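Long-range contacts in lectin 2 (Agrocybe aegerita, PDB 4TQM), which binds N-acetylglucosamine, alone and as the end of a longer sugar chain, at separate sites around the rim of a beta-propeller: residues G81-V86 against P97-A102; L42-F47 against G72-F77; I5-P10 against K115-L120; I132-K137 against K158-D163. The protein carries 1 engineered substitution. One frame throughout, in Å; residues are numbered along the deposited sequence.

Interaction 1 of 4, residues G81-V86 against P97-A102. With NAG (2-acetamido-2-deoxy-beta-D-glucopyranose), chain B.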
# COMPACT_ATOMS: atom_id res chain seq x y z
N GLY A 81 -13.67 -17.15 6.33
CA GLY A 81 -14.15 -15.78 6.29
C GLY A 81 -13.12 -14.77 6.76
O GLY A 81 -11.92 -15.04 6.75
N VAL A 82 -13.60 -13.60 7.18
CA VAL A 82 -12.71 -12.55 7.66
C VAL A 82 -12.67 -12.50 9.19
O VAL A 82 -13.72 -12.48 9.84
CB VAL A 82 -13.12 -11.18 7.10
CG1 VAL A 82 -12.15 -10.10 7.58
CG2 VAL A 82 -13.17 -11.22 5.58
N TYR A 83 -11.46 -12.48 9.74
CA TYR A 83 -11.26 -12.42 11.18
C TYR A 83 -10.73 -11.05 11.59
O TYR A 83 -9.92 -10.45 10.88
CB TYR A 83 -10.26 -13.49 11.62
CG TYR A 83 -10.77 -14.90 11.45
CD1 TYR A 83 -11.29 -15.60 12.53
CD2 TYR A 83 -10.73 -15.52 10.21
CE1 TYR A 83 -11.75 -16.89 12.37
CE2 TYR A 83 -11.20 -16.81 10.05
CZ TYR A 83 -11.70 -17.49 11.13
OH TYR A 83 -12.16 -18.78 10.98
N VAL A 84 -11.20 -10.55 12.73
CA VAL A 84 -10.78 -9.24 13.22
C VAL A 84 -10.40 -9.31 14.70
O VAL A 84 -11.20 -9.70 15.54
CB VAL A 84 -11.88 -8.18 13.04
CG1 VAL A 84 -11.41 -6.83 13.56
CG2 VAL A 84 -12.30 -8.07 11.57
N SER A 85 -9.16 -8.93 15.00
CA SER A 85 -8.71 -8.71 16.37
C SER A 85 -8.68 -7.21 16.64
O SER A 85 -7.77 -6.50 16.20
CB SER A 85 -7.32 -9.31 16.61
OG SER A 85 -7.38 -10.70 16.85
N VAL A 86 -9.70 -6.73 17.34
CA VAL A 86 -9.87 -5.31 17.61
C VAL A 86 -8.76 -4.77 18.52
O VAL A 86 -8.33 -5.45 19.45
CB VAL A 86 -11.25 -5.02 18.24
CG1 VAL A 86 -11.41 -3.55 18.58
CG2 VAL A 86 -12.36 -5.47 17.30
N PRO A 97 -9.52 -13.65 17.75
CA PRO A 97 -10.29 -12.72 16.92
C PRO A 97 -11.73 -13.19 16.74
O PRO A 97 -12.07 -14.30 17.14
CB PRO A 97 -9.56 -12.79 15.57
CG PRO A 97 -8.95 -14.16 15.56
CD PRO A 97 -8.52 -14.39 16.98
N LYS A 98 -12.56 -12.34 16.14
CA LYS A 98 -13.92 -12.71 15.79
C LYS A 98 -14.05 -12.79 14.28
O LYS A 98 -13.48 -11.96 13.56
CB LYS A 98 -14.91 -11.70 16.35
CG LYS A 98 -15.30 -11.94 17.81
CD LYS A 98 -15.78 -10.66 18.49
CE LYS A 98 -16.71 -9.84 17.60
NZ LYS A 98 -17.96 -10.56 17.24
N MET A 99 -14.78 -13.79 13.78
CA MET A 99 -15.10 -13.83 12.36
C MET A 99 -16.30 -12.94 12.09
O MET A 99 -17.41 -13.22 12.54
CB MET A 99 -15.41 -15.24 11.87
CG MET A 99 -15.93 -15.22 10.43
SD MET A 99 -16.42 -16.81 9.78
CE MET A 99 -14.86 -17.67 9.87
N VAL A 100 -16.07 -11.87 11.34
CA VAL A 100 -17.09 -10.84 11.15
C VAL A 100 -17.95 -11.09 9.92
O VAL A 100 -19.06 -10.55 9.81
CB VAL A 100 -16.46 -9.44 11.10
CG1 VAL A 100 -15.79 -9.12 12.43
CG2 VAL A 100 -15.45 -9.35 9.96
N ILE A 101 -17.46 -11.91 9.00
CA ILE A 101 -18.22 -12.25 7.80
C ILE A 101 -17.71 -13.54 7.16
O ILE A 101 -16.50 -13.75 7.04
CB ILE A 101 -18.22 -11.08 6.77
CG1 ILE A 101 -19.10 -11.41 5.56
CG2 ILE A 101 -16.80 -10.74 6.34
CD1 ILE A 101 -19.11 -10.32 4.52
N ALA A 102 -18.65 -14.40 6.76
CA ALA A 102 -18.31 -15.65 6.08
C ALA A 102 -18.21 -15.45 4.57
O ALA A 102 -18.94 -16.08 3.80
CB ALA A 102 -19.33 -16.72 6.41
C1 NAG B . -8.93 -21.25 11.21
C2 NAG B . -8.31 -19.86 11.10
C3 NAG B . -7.74 -19.41 12.44
C4 NAG B . -8.81 -19.56 13.53
C5 NAG B . -9.31 -21.00 13.54
C6 NAG B . -10.37 -21.21 14.61
C7 NAG B . -7.57 -19.42 8.84
C8 NAG B . -6.43 -19.38 7.86
N2 NAG B . -7.28 -19.84 10.08
O3 NAG B . -7.32 -18.08 12.36
O4 NAG B . -8.28 -19.21 14.79
O5 NAG B . -9.85 -21.32 12.28
O6 NAG B . -11.51 -20.45 14.27
O7 NAG B . -8.70 -19.10 8.51
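The methyl end of M99 presses against the phenol end of Y83, with CE only 3.1 Å from Y83 OH. With CG anti to the backbone N (chi1 172°) and a bend at chi3, the M99 side chain runs obliquely across the tyrosine. Its CB lies over one ring face, toward the rim, and the sulfur sits at an oblique angle 5.4 Å from the ring centroid: a Met-aromatic contact. Beside the same ring lie the acetyl O7 of the N-acetylglucosamine and a bound galactose, so M99 backs a tyrosine that borders sugar. The two segments are the third and the outermost strand, antiparallel, of one four-stranded propeller blade. Y83 and M99 form a non-hydrogen-bonded pair, flanked by V84 N to K98 O at 2.8 Å and V100 N to V82 O at 2.9 Å. Away from the tyrosine the contact is aliphatic: V84 CG2 meets V100 CG1 at 3.7 Å, the two valines crossing at about a right angle, while V82 CG2 and I101 CG2 lie side by side, also 3.7 Å apart. P97 closes the far end, its CB 3.3 Å from S85 OG, whose hydrogen bond goes to the carbonyl of A94.

Interaction 2 of 4, residues L42-F47 against G72-F77. With NAG (2-acetamido-2-deoxy-beta-D-glucopyranose), chain B.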
# COMPACT_ATOMS: atom_id res chain seq x y z
N LEU A 42 4.37 -9.97 21.36
CA LEU A 42 3.42 -10.84 20.69
C LEU A 42 2.01 -10.55 21.18
O LEU A 42 1.65 -10.89 22.31
CB LEU A 42 3.78 -12.31 20.95
CG LEU A 42 2.90 -13.38 20.30
CD1 LEU A 42 3.05 -13.36 18.79
CD2 LEU A 42 3.25 -14.75 20.86
N ALA A 43 1.21 -9.90 20.34
CA ALA A 43 -0.10 -9.40 20.75
C ALA A 43 -1.22 -10.42 20.55
O ALA A 43 -2.09 -10.56 21.41
CB ALA A 43 -0.42 -8.11 20.01
N VAL A 44 -1.20 -11.11 19.42
CA VAL A 44 -2.23 -12.09 19.11
C VAL A 44 -1.59 -13.40 18.65
O VAL A 44 -0.79 -13.40 17.71
CB VAL A 44 -3.19 -11.59 18.01
CG1 VAL A 44 -4.32 -12.59 17.79
CG2 VAL A 44 -3.75 -10.22 18.36
N LYS A 45 -1.93 -14.50 19.30
CA LYS A 45 -1.40 -15.80 18.89
C LYS A 45 -2.29 -16.39 17.79
O LYS A 45 -2.97 -17.40 18.00
CB LYS A 45 -1.28 -16.75 20.08
CG LYS A 45 -0.20 -16.32 21.07
CD LYS A 45 -0.06 -17.30 22.23
CE LYS A 45 1.13 -16.94 23.10
NZ LYS A 45 1.28 -17.86 24.27
N ASN A 46 -2.26 -15.75 16.63
CA ASN A 46 -3.09 -16.12 15.50
C ASN A 46 -2.61 -15.36 14.28
O ASN A 46 -1.59 -14.66 14.35
CB ASN A 46 -4.56 -15.79 15.80
CG ASN A 46 -5.53 -16.67 15.04
OD1 ASN A 46 -5.34 -16.96 13.85
ND2 ASN A 46 -6.58 -17.12 15.72
N PHE A 47 -3.33 -15.48 13.16
CA PHE A 47 -2.96 -14.83 11.91
C PHE A 47 -1.53 -15.19 11.48
O PHE A 47 -0.83 -14.37 10.88
CB PHE A 47 -3.11 -13.31 12.01
CG PHE A 47 -4.48 -12.85 12.41
CD1 PHE A 47 -5.48 -12.68 11.47
CD2 PHE A 47 -4.77 -12.59 13.75
CE1 PHE A 47 -6.74 -12.25 11.84
CE2 PHE A 47 -6.04 -12.17 14.13
CZ PHE A 47 -7.02 -12.00 13.17
N GLY A 72 -6.31 1.16 14.92
CA GLY A 72 -6.07 0.17 13.88
C GLY A 72 -6.26 -1.25 14.40
O GLY A 72 -5.63 -1.65 15.37
N ASP A 73 -7.14 -2.00 13.75
CA ASP A 73 -7.42 -3.38 14.14
C ASP A 73 -6.69 -4.37 13.24
O ASP A 73 -6.33 -4.03 12.11
CB ASP A 73 -8.92 -3.65 14.10
CG ASP A 73 -9.72 -2.63 14.90
OD1 ASP A 73 -9.27 -2.27 16.00
OD2 ASP A 73 -10.78 -2.19 14.42
N ILE A 74 -6.49 -5.58 13.73
CA ILE A 74 -5.85 -6.62 12.93
C ILE A 74 -6.88 -7.38 12.11
O ILE A 74 -7.79 -8.00 12.66
CB ILE A 74 -5.07 -7.61 13.82
CG1 ILE A 74 -3.94 -6.89 14.55
CG2 ILE A 74 -4.53 -8.76 12.98
CD1 ILE A 74 -3.31 -7.70 15.67
N VAL A 75 -6.74 -7.34 10.78
CA VAL A 75 -7.73 -7.97 9.91
C VAL A 75 -7.10 -9.07 9.07
O VAL A 75 -6.02 -8.89 8.50
CB VAL A 75 -8.39 -6.94 8.97
CG1 VAL A 75 -9.52 -7.58 8.18
CG2 VAL A 75 -8.90 -5.74 9.76
N GLY A 76 -7.77 -10.21 8.99
CA GLY A 76 -7.27 -11.34 8.23
C GLY A 76 -8.32 -12.04 7.38
O GLY A 76 -9.29 -12.61 7.89
N PHE A 77 -8.12 -11.99 6.06
CA PHE A 77 -8.90 -12.75 5.11
C PHE A 77 -8.36 -14.17 5.07
O PHE A 77 -7.35 -14.45 4.38
CB PHE A 77 -8.81 -12.11 3.72
CG PHE A 77 -9.34 -10.71 3.64
CD1 PHE A 77 -10.64 -10.46 3.24
CD2 PHE A 77 -8.53 -9.62 3.96
CE1 PHE A 77 -11.14 -9.17 3.16
CE2 PHE A 77 -9.01 -8.32 3.88
CZ PHE A 77 -10.32 -8.10 3.49
C1 NAG B . -8.93 -21.25 11.21
C2 NAG B . -8.31 -19.86 11.10
C3 NAG B . -7.74 -19.41 12.44
C4 NAG B . -8.81 -19.56 13.53
C5 NAG B . -9.31 -21.00 13.54
C6 NAG B . -10.37 -21.21 14.61
C7 NAG B . -7.57 -19.42 8.84
C8 NAG B . -6.43 -19.38 7.86
N2 NAG B . -7.28 -19.84 10.08
O3 NAG B . -7.32 -18.08 12.36
O4 NAG B . -8.28 -19.21 14.79
O5 NAG B . -9.85 -21.32 12.28
O6 NAG B . -11.51 -20.45 14.27
O7 NAG B . -8.70 -19.10 8.51
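F47 and G76 mark the closest approach of the two backbones, with 6.7 Å between their CA atoms, and no hydrogen bond joins the segments. Strand 73-77 is regular, whereas L42-F47 leaves its strand through a series of irregularities: A43 and V44 form a classic beta bulge opposite V29, K45 centres an inverse gamma turn, and F47 adopts left-handed backbone angles (55°/33°). That sequence of turns swings the F47 ring onto the strand. I74 CG2 stands over the middle of one ring face, 3.9 Å from the centroid, in a CH-pi contact. This methyl is anti to the I74 backbone N, which sends the other branch away from the ring, so that its CD1 meets V44 CG2 tip to tip at 3.7 Å. Farther along, F47 CE1 lies 3.7 Å from the backbone N of G76, where the absence of a side chain lets the phenyl come close. Beside this apolar patch, N46 turns its amide to the sugar. OD1 takes the backbone N of F47 at 2.6 Å, in the carbonyl plane and on a lone pair, and accepts O3 of the N-acetylglucosamine at 2.7 Å, while ND2 donates to O4 at 2.9 Å. W54 adds a weak bond to OD1. Two successive blades of a beta-propeller thus pack through F47 and I74, next to an inter-blade sugar site in which one asparagine reads two neighbouring hydroxyls.

Interaction 3 of 4, residues I5-P10 against K115-L120. With NAG (2-acetamido-2-deoxy-beta-D-glucopyranose), chain C.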
# COMPACT_ATOMS: atom_id res chain seq x y z
N ILE A 5 -4.71 3.59 -1.88
CA ILE A 5 -4.57 2.17 -1.63
C ILE A 5 -4.11 1.48 -2.90
O ILE A 5 -4.79 1.54 -3.93
CB ILE A 5 -5.91 1.57 -1.16
CG1 ILE A 5 -6.31 2.18 0.19
CG2 ILE A 5 -5.81 0.05 -1.06
CD1 ILE A 5 -7.61 1.67 0.73
N THR A 6 -2.95 0.84 -2.84
CA THR A 6 -2.40 0.13 -4.00
C THR A 6 -2.23 -1.34 -3.67
O THR A 6 -2.50 -1.77 -2.55
CB THR A 6 -1.05 0.71 -4.43
OG1 THR A 6 -0.08 0.51 -3.38
CG2 THR A 6 -1.17 2.20 -4.72
N GLN A 7 -1.77 -2.11 -4.66
CA GLN A 7 -1.55 -3.54 -4.46
C GLN A 7 -0.32 -3.79 -3.60
O GLN A 7 -0.33 -4.69 -2.75
CB GLN A 7 -1.43 -4.26 -5.81
CG GLN A 7 -2.68 -4.13 -6.69
CD GLN A 7 -2.55 -4.84 -8.03
OE1 GLN A 7 -3.20 -4.46 -9.01
NE2 GLN A 7 -1.70 -5.86 -8.08
N ASP A 8 0.73 -3.00 -3.79
CA ASP A 8 1.94 -3.14 -2.99
C ASP A 8 1.78 -2.55 -1.59
O ASP A 8 2.38 -3.05 -0.63
CB ASP A 8 3.14 -2.49 -3.70
CG ASP A 8 3.46 -3.15 -5.03
OD1 ASP A 8 3.03 -4.31 -5.24
OD2 ASP A 8 4.16 -2.52 -5.85
N LEU A 9 0.99 -1.49 -1.48
CA LEU A 9 0.73 -0.84 -0.19
C LEU A 9 -0.77 -0.66 0.05
O LEU A 9 -1.30 0.44 -0.09
CB LEU A 9 1.45 0.51 -0.11
CG LEU A 9 2.97 0.46 -0.25
CD1 LEU A 9 3.56 1.87 -0.34
CD2 LEU A 9 3.59 -0.30 0.91
N PRO A 10 -1.47 -1.76 0.41
CA PRO A 10 -2.92 -1.73 0.62
C PRO A 10 -3.31 -0.94 1.87
O PRO A 10 -4.48 -0.58 2.03
CB PRO A 10 -3.28 -3.20 0.78
CG PRO A 10 -2.03 -3.86 1.24
CD PRO A 10 -0.91 -3.11 0.59
N LYS A 115 -5.73 -14.49 -8.27
CA LYS A 115 -6.75 -14.00 -9.19
C LYS A 115 -7.46 -12.73 -8.72
O LYS A 115 -7.95 -11.95 -9.54
CB LYS A 115 -7.80 -15.09 -9.43
CG LYS A 115 -7.26 -16.38 -10.02
CD LYS A 115 -8.34 -17.46 -10.10
CE LYS A 115 -9.49 -17.02 -10.98
NZ LYS A 115 -10.56 -18.06 -11.07
N HIS A 116 -7.52 -12.54 -7.41
CA HIS A 116 -8.39 -11.52 -6.84
C HIS A 116 -7.65 -10.56 -5.93
O HIS A 116 -6.54 -10.85 -5.46
CB HIS A 116 -9.52 -12.20 -6.06
CG HIS A 116 -10.22 -13.27 -6.84
ND1 HIS A 116 -10.37 -14.56 -6.37
CD2 HIS A 116 -10.81 -13.25 -8.06
CE1 HIS A 116 -11.02 -15.28 -7.26
NE2 HIS A 116 -11.30 -14.51 -8.30
N LEU A 117 -8.26 -9.40 -5.68
CA LEU A 117 -7.69 -8.43 -4.75
C LEU A 117 -8.66 -8.19 -3.60
O LEU A 117 -9.87 -8.30 -3.78
CB LEU A 117 -7.38 -7.11 -5.47
CG LEU A 117 -6.33 -7.18 -6.57
CD1 LEU A 117 -6.34 -5.92 -7.43
CD2 LEU A 117 -4.95 -7.40 -5.96
N ARG A 118 -8.13 -7.89 -2.42
CA ARG A 118 -8.98 -7.60 -1.26
C ARG A 118 -8.44 -6.44 -0.43
O ARG A 118 -7.31 -6.49 0.07
CB ARG A 118 -9.18 -8.86 -0.41
CG ARG A 118 -10.26 -9.81 -0.94
CD ARG A 118 -10.10 -11.22 -0.37
NE ARG A 118 -8.87 -11.85 -0.84
CZ ARG A 118 -8.48 -13.08 -0.50
NH1 ARG A 118 -9.22 -13.81 0.32
NH2 ARG A 118 -7.35 -13.56 -0.98
N TYR A 119 -9.25 -5.40 -0.29
CA TYR A 119 -8.87 -4.17 0.39
C TYR A 119 -9.83 -3.82 1.52
O TYR A 119 -10.97 -4.31 1.56
CB TYR A 119 -8.87 -3.00 -0.60
CG TYR A 119 -7.83 -3.06 -1.70
CD1 TYR A 119 -6.51 -3.42 -1.42
CD2 TYR A 119 -8.16 -2.74 -3.01
CE1 TYR A 119 -5.56 -3.46 -2.42
CE2 TYR A 119 -7.22 -2.78 -4.01
CZ TYR A 119 -5.92 -3.14 -3.71
OH TYR A 119 -4.99 -3.18 -4.72
N LEU A 120 -9.37 -2.96 2.41
CA LEU A 120 -10.19 -2.38 3.46
C LEU A 120 -10.13 -0.86 3.33
O LEU A 120 -9.06 -0.26 3.41
CB LEU A 120 -9.69 -2.81 4.83
CG LEU A 120 -9.71 -4.32 5.09
CD1 LEU A 120 -8.72 -4.68 6.17
CD2 LEU A 120 -11.11 -4.77 5.46
C1 NAG C . -18.56 -15.43 -5.81
C2 NAG C . -17.73 -14.47 -4.97
C3 NAG C . -18.30 -14.43 -3.56
C4 NAG C . -19.77 -14.04 -3.62
C5 NAG C . -20.53 -15.00 -4.54
C6 NAG C . -21.98 -14.54 -4.68
C7 NAG C . -15.43 -14.28 -5.76
C8 NAG C . -14.01 -14.75 -5.61
N2 NAG C . -16.33 -14.86 -4.98
O3 NAG C . -17.59 -13.50 -2.77
O4 NAG C . -20.34 -14.06 -2.33
O5 NAG C . -19.93 -15.06 -5.81
O6 NAG C . -22.67 -15.39 -5.57
O7 NAG C . -15.70 -13.40 -6.58
O HOH W 1 -6.63 -1.99 2.71
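L117, at the start of strand 117-121, lies against Q7, the two side chains crossing at about a right angle. Its CD1 comes within 3.8 Å of Q7 OE1, and CD2 within 4.0 Å of Q7 CG. The extended Q7 side chain spends OE1 on the backbone N of R174, in the neighbouring blade. R118 points its side chain to the other side of the strand, so the next contact is made by Y119, which has the largest share of the buried surface. I5 and Y119 slide past each other in opposite directions, and I5 CG2, anti to its own N, rests over one face of the ring 3.7 Å from the centroid. P10 CB touches the edge of that ring, 3.9 Å from Y119 CD1. In the same loop, T6 OG1 accepts from L9 N, an ST motif. At its far end, Y119 OH is 3.2 Å from Q7 CG but takes its hydrogen bond with the carbonyl of R174. L120 follows, with its carbonyl O 3.6 Å from I5 CD1. One water donates to P10 O at 2.7 Å and accepts from L120 N, bridging the backbones. With no direct hydrogen bond between the segments, the N-terminal stretch is fitted to the innermost strand of this blade by apolar packing and a single water, while Q7 OE1 and Y119 OH both bond to the backbone of R174.

Interaction 4 of 4, residues I132-K137 against K158-D163. With GAL (beta-D-galactopyranose), chain D; NAG (2-acetamido-2-deoxy-beta-D-glucopyranose), chain E; NAG (2-acetamido-2-deoxy-beta-D-glucopyranose), chain F; NAG (2-acetamido-2-deoxy-beta-D-glucopyranose), chain C.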
# COMPACT_ATOMS: atom_id res chain seq x y z
N ILE A 132 -13.68 -4.17 0.45
CA ILE A 132 -13.84 -4.05 -1.00
C ILE A 132 -12.95 -5.05 -1.71
O ILE A 132 -11.73 -4.97 -1.61
CB ILE A 132 -13.53 -2.63 -1.51
CG1 ILE A 132 -14.43 -1.59 -0.83
CG2 ILE A 132 -13.70 -2.55 -3.03
CD1 ILE A 132 -13.77 -0.90 0.34
N GLY A 133 -13.55 -5.99 -2.43
CA GLY A 133 -12.79 -7.01 -3.11
C GLY A 133 -13.00 -7.03 -4.61
O GLY A 133 -14.13 -6.98 -5.08
N PHE A 134 -11.91 -7.07 -5.37
CA PHE A 134 -12.00 -7.33 -6.80
C PHE A 134 -11.98 -8.83 -7.00
O PHE A 134 -10.92 -9.47 -6.96
CB PHE A 134 -10.83 -6.67 -7.55
CG PHE A 134 -10.82 -5.17 -7.46
CD1 PHE A 134 -11.39 -4.40 -8.46
CD2 PHE A 134 -10.24 -4.53 -6.37
CE1 PHE A 134 -11.39 -3.01 -8.37
CE2 PHE A 134 -10.24 -3.15 -6.28
CZ PHE A 134 -10.81 -2.39 -7.28
N GLY A 135 -13.17 -9.39 -7.19
CA GLY A 135 -13.35 -10.83 -7.31
C GLY A 135 -13.54 -11.28 -8.74
O GLY A 135 -13.02 -10.68 -9.68
N GLU A 136 -14.30 -12.36 -8.90
CA GLU A 136 -14.46 -13.01 -10.19
C GLU A 136 -15.35 -12.23 -11.15
O GLU A 136 -15.01 -12.04 -12.32
CB GLU A 136 -15.02 -14.42 -10.00
CG GLU A 136 -14.91 -15.30 -11.22
CD GLU A 136 -13.50 -15.80 -11.44
OE1 GLU A 136 -12.63 -15.56 -10.58
OE2 GLU A 136 -13.26 -16.45 -12.48
N LYS A 137 -16.51 -11.80 -10.65
CA LYS A 137 -17.52 -11.19 -11.51
C LYS A 137 -17.53 -9.67 -11.42
O LYS A 137 -18.39 -9.01 -12.01
CB LYS A 137 -18.91 -11.73 -11.16
CG LYS A 137 -19.04 -13.24 -11.31
CD LYS A 137 -18.63 -13.69 -12.70
CE LYS A 137 -18.99 -15.16 -12.90
NZ LYS A 137 -18.47 -16.00 -11.79
N LYS A 158 -20.02 -4.65 -12.27
CA LYS A 158 -19.59 -5.77 -13.09
C LYS A 158 -18.39 -5.41 -13.97
O LYS A 158 -18.47 -5.47 -15.20
CB LYS A 158 -20.75 -6.26 -13.96
CG LYS A 158 -21.85 -6.98 -13.18
CD LYS A 158 -23.10 -7.17 -14.04
CE LYS A 158 -24.01 -8.24 -13.48
NZ LYS A 158 -24.35 -8.00 -12.05
N ASP A 159 -17.29 -5.03 -13.33
CA ASP A 159 -16.05 -4.73 -14.05
C ASP A 159 -14.87 -4.85 -13.10
O ASP A 159 -15.06 -5.04 -11.90
CB ASP A 159 -16.10 -3.33 -14.66
CG ASP A 159 -15.34 -3.23 -15.98
OD1 ASP A 159 -14.37 -3.99 -16.18
OD2 ASP A 159 -15.72 -2.39 -16.83
N PHE A 160 -13.66 -4.74 -13.64
CA PHE A 160 -12.42 -4.89 -12.86
C PHE A 160 -12.33 -6.26 -12.19
O PHE A 160 -11.68 -6.41 -11.16
CB PHE A 160 -12.28 -3.78 -11.81
CG PHE A 160 -12.38 -2.39 -12.38
CD1 PHE A 160 -11.32 -1.83 -13.07
CD2 PHE A 160 -13.54 -1.63 -12.20
CE1 PHE A 160 -11.41 -0.54 -13.58
CE2 PHE A 160 -13.63 -0.35 -12.71
CZ PHE A 160 -12.57 0.20 -13.40
N GLY A 161 -12.99 -7.25 -12.79
CA GLY A 161 -13.00 -8.59 -12.26
C GLY A 161 -12.21 -9.55 -13.12
O GLY A 161 -11.92 -9.26 -14.29
N TYR A 162 -11.86 -10.70 -12.55
CA TYR A 162 -11.13 -11.72 -13.30
C TYR A 162 -11.96 -12.17 -14.50
O TYR A 162 -11.44 -12.30 -15.61
CB TYR A 162 -10.79 -12.91 -12.41
CG TYR A 162 -9.87 -13.91 -13.06
CD1 TYR A 162 -8.49 -13.82 -12.89
CD2 TYR A 162 -10.37 -14.93 -13.87
CE1 TYR A 162 -7.64 -14.73 -13.50
CE2 TYR A 162 -9.52 -15.84 -14.47
CZ TYR A 162 -8.16 -15.73 -14.29
OH TYR A 162 -7.32 -16.64 -14.89
N ASP A 163 -13.25 -12.41 -14.27
CA ASP A 163 -14.14 -12.85 -15.33
C ASP A 163 -15.12 -11.74 -15.70
O ASP A 163 -16.17 -11.98 -16.29
CB ASP A 163 -14.89 -14.12 -14.92
CG ASP A 163 -15.49 -14.85 -16.10
OD1 ASP A 163 -15.04 -14.61 -17.24
OD2 ASP A 163 -16.41 -15.67 -15.89
C1 GAL D . -17.24 -18.38 -9.63
C2 GAL D . -17.00 -17.20 -8.69
C3 GAL D . -18.20 -16.96 -7.78
C4 GAL D . -19.51 -16.98 -8.56
C5 GAL D . -19.56 -18.23 -9.44
C6 GAL D . -20.87 -18.28 -10.22
O2 GAL D . -15.87 -17.47 -7.89
O3 GAL D . -18.05 -15.71 -7.13
O4 GAL D . -19.63 -15.82 -9.36
O5 GAL D . -18.46 -18.22 -10.32
O6 GAL D . -21.05 -19.59 -10.73
C1 NAG E . -11.75 -3.78 -21.60
C2 NAG E . -11.50 -3.58 -20.11
C3 NAG E . -12.82 -3.62 -19.36
C4 NAG E . -13.80 -2.62 -19.97
C5 NAG E . -13.93 -2.83 -21.47
C6 NAG E . -14.81 -1.75 -22.09
C7 NAG E . -9.29 -4.39 -19.43
C8 NAG E . -8.56 -5.43 -18.64
N2 NAG E . -10.60 -4.60 -19.61
O3 NAG E . -12.63 -3.31 -18.00
O4 NAG E . -15.06 -2.76 -19.36
O5 NAG E . -12.66 -2.81 -22.09
O6 NAG E . -14.69 -1.77 -23.49
O7 NAG E . -8.68 -3.42 -19.88
C1 NAG F . -14.61 -21.20 -13.62
C2 NAG F . -13.73 -21.08 -12.37
C3 NAG F . -14.56 -20.63 -11.17
C4 NAG F . -15.33 -19.36 -11.51
C5 NAG F . -16.09 -19.55 -12.83
C6 NAG F . -16.81 -18.29 -13.28
C7 NAG F . -11.99 -22.74 -12.78
C8 NAG F . -10.70 -22.79 -12.02
N2 NAG F . -13.08 -22.35 -12.11
O1 NAG F . -13.85 -21.60 -14.74
O3 NAG F . -13.73 -20.39 -10.05
O4 NAG F . -16.25 -19.02 -10.49
O5 NAG F . -15.22 -19.96 -13.87
O6 NAG F . -18.14 -18.30 -12.83
O7 NAG F . -11.99 -23.06 -13.97
C1 NAG C . -18.56 -15.43 -5.81
C2 NAG C . -17.73 -14.47 -4.97
C3 NAG C . -18.30 -14.43 -3.56
C4 NAG C . -19.77 -14.04 -3.62
C5 NAG C . -20.53 -15.00 -4.54
C6 NAG C . -21.98 -14.54 -4.68
C7 NAG C . -15.43 -14.28 -5.76
C8 NAG C . -14.01 -14.75 -5.61
N2 NAG C . -16.33 -14.86 -4.98
O3 NAG C . -17.59 -13.50 -2.77
O4 NAG C . -20.34 -14.06 -2.33
O5 NAG C . -19.93 -15.06 -5.81
O6 NAG C . -22.67 -15.39 -5.57
O7 NAG C . -15.70 -13.40 -6.58
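E136 O receives the backbone N of D163 at 2.7 Å, and one residue earlier G135 O receives Y162 N at 3.1 Å; both donors lie in the carbonyl plane. These two bonds tie the turn after strand 130-134 to the connection leading from one propeller blade to the next, where F160 and G161 form a G1 beta bulge. Sugar sits on each side of the junction. E136 N donates to the acetyl O7 of one N-acetylglucosamine at 2.9 Å, an almost straight bond (179°). That residue is the end of a trisaccharide, linked through galactose to a second N-acetylglucosamine, and K137 folds over it, bent at chi2 and chi4, so that NZ bonds galactose O4 at 2.7 Å and also reaches O6 of the second N-acetylglucosamine. On the other side, D159 grips a separate N-acetylglucosamine with both carboxylate oxygens: OD1 accepts O3 and OD2 accepts O4, each at 2.6 Å. OD1 also takes F160 N on its anti side, which fixes the carboxylate's rotation. The E136 carboxylate lies alongside the Y162 ring, planes 26° apart, and gives OE1 to H116 NE2. Its OE2 is 4.7 Å from D163 OD2, a proximity of like charges that K137 NZ, 4.6 Å from D163 OD2, may soften. Farther in, F134 and F160 run side by side, pointing the same way. F134 CD1 packs on F160 CB, and F160 O lies at the edge of the F134 ring, 3.4 Å from CD1.

In the fold
Interactions 1 and 2, with centres 10 Å apart, share a blade and an N-acetylglucosamine: Y83 N hydrogen-bonds G76 O at 2.9 Å and S85 N hydrogen-bonds I74 O at 2.9 Å. Interaction 3 lies deep, its centre about 7 Å from that of the chain, and meets interaction 2 where V75 CB touches L120 CD1 at 3.6 Å. It joins interaction 4, 13 Å away between centres, through hydrogen bonds Y119 N to I132 O and H116 NE2 to E136 OE1, both 2.8 Å; the acetyl methyl of the trisaccharide's end sugar lies over the H116 ring. Interactions 2 and 4, centres about 26 Å apart, build equivalent sites, with N46 and D159 each holding O3 and O4.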